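Local coordinates for protein arginine kinase (Cydia pomonella granulosis virus, PDB 6VVG) that probably acts as a serine/threonine protein kinase and binds AMP in its nucleotide pocket, at residues D195-A198 with V199-A203. Sequence-based numbering, arbitrary orientation.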
# COMPACT_ATOMS: atom_id res chain seq x y z
N ASP A 195 -4.85 8.92 13.24
CA ASP A 195 -4.96 10.18 12.51
C ASP A 195 -5.89 11.15 13.23
O ASP A 195 -5.61 12.35 13.32
CB ASP A 195 -5.45 9.92 11.09
CG ASP A 195 -4.36 9.43 10.16
OD1 ASP A 195 -3.17 9.48 10.55
OD2 ASP A 195 -4.68 8.98 9.04
N TRP A 196 -7.02 10.65 13.74
CA TRP A 196 -7.99 11.54 14.36
C TRP A 196 -7.41 12.21 15.60
O TRP A 196 -7.69 13.39 15.85
CB TRP A 196 -9.26 10.76 14.71
CG TRP A 196 -9.96 10.25 13.48
CD1 TRP A 196 -10.55 9.02 13.31
CD2 TRP A 196 -10.14 10.94 12.24
NE1 TRP A 196 -11.08 8.92 12.05
CE2 TRP A 196 -10.85 10.08 11.37
CE3 TRP A 196 -9.78 12.21 11.77
CZ2 TRP A 196 -11.19 10.45 10.07
CZ3 TRP A 196 -10.12 12.57 10.49
CH2 TRP A 196 -10.83 11.70 9.65
N TRP A 197 -6.61 11.49 16.38
CA TRP A 197 -5.96 12.10 17.53
C TRP A 197 -5.04 13.23 17.09
O TRP A 197 -5.06 14.33 17.66
CB TRP A 197 -5.17 11.05 18.32
CG TRP A 197 -4.44 11.60 19.50
CD1 TRP A 197 -3.19 12.16 19.51
CD2 TRP A 197 -4.90 11.64 20.86
NE1 TRP A 197 -2.85 12.55 20.78
CE2 TRP A 197 -3.89 12.24 21.63
CE3 TRP A 197 -6.08 11.24 21.49
CZ2 TRP A 197 -4.01 12.44 23.00
CZ3 TRP A 197 -6.20 11.43 22.85
CH2 TRP A 197 -5.17 12.03 23.60
N ALA A 198 -4.23 12.99 16.06
CA ALA A 198 -3.36 14.04 15.54
C ALA A 198 -4.18 15.22 15.03
O ALA A 198 -3.79 16.38 15.21
CB ALA A 198 -2.47 13.48 14.43
N VAL A 199 -5.31 14.95 14.38
CA VAL A 199 -6.20 16.03 13.98
C VAL A 199 -6.62 16.84 15.20
O VAL A 199 -6.67 18.07 15.17
CB VAL A 199 -7.43 15.48 13.23
CG1 VAL A 199 -8.49 16.57 13.09
CG2 VAL A 199 -7.02 14.94 11.87
N GLY A 200 -6.92 16.15 16.30
CA GLY A 200 -7.28 16.86 17.53
C GLY A 200 -6.17 17.78 18.00
O GLY A 200 -6.43 18.91 18.42
N VAL A 201 -4.92 17.31 17.96
CA VAL A 201 -3.82 18.17 18.36
C VAL A 201 -3.70 19.37 17.43
O VAL A 201 -3.52 20.51 17.87
CB VAL A 201 -2.50 17.37 18.41
CG1 VAL A 201 -1.34 18.29 18.77
CG2 VAL A 201 -2.61 16.22 19.40
N VAL A 202 -3.81 19.12 16.12
CA VAL A 202 -3.76 20.22 15.15
C VAL A 202 -4.87 21.22 15.44
O VAL A 202 -4.65 22.44 15.40
CB VAL A 202 -3.85 19.67 13.72
CG1 VAL A 202 -3.98 20.81 12.72
CG2 VAL A 202 -2.64 18.81 13.41
N ALA A 203 -6.08 20.73 15.71
CA ALA A 203 -7.21 21.63 15.96
C ALA A 203 -6.95 22.47 17.20
O ALA A 203 -7.19 23.69 17.20
CB ALA A 203 -8.50 20.81 16.11
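Trp196 and Val199 run alongside each other on one flank of helix 192-208, and the valine meets the indole at the edge of its ring, with CG2 near the ring plane and 3.9 Å from CE3. A first torsion of -65° sets the indole beside its own backbone N, with the six-membered ring reaching toward the valine. A branched, compact residue suits this place because one methyl can line the ring edge while the side chain also packs on Leu125 and Leu129 of helix 115-133.

Trp197 leaves the helix on another side. Its CG stands anti to the backbone N (chi1 179°), which places the five-membered ring near Val201, one turn on, whose CG2 approaches obliquely, within 3.9 Å of Trp197 NE1 and 4.1 Å of Trp197 CD1. Farther out, this indole meets the ring of Tyr235.

Beneath both pairs runs ordinary alpha-helical bonding. Val199 N gives its hydrogen to Asp195 O at 2.8 Å, and Val202 N reaches Ala198 O at 2.9 Å with a nearly straight N-H...O angle of 170°. Glycine suits position 200, where Trp197 O lies close to its CA and no side chain has to be fitted beside that oxygen. The Asp195 carboxylate takes its partners from outside the helix: OD2 accepts from His133 NE2 and His139 N, OD1 from Asn140 N, consistent with the alpha F aspartate of protein kinases, which braces the catalytic loop.

The side-chain contacts across the turn are thus apolar, while backbone N-H and C=O groups pair along the helix. This division lets the helix run buried through the C-terminal lobe, and the three bonds to the Asp195 carboxylate compensate its burial and probably stabilise its negative charge.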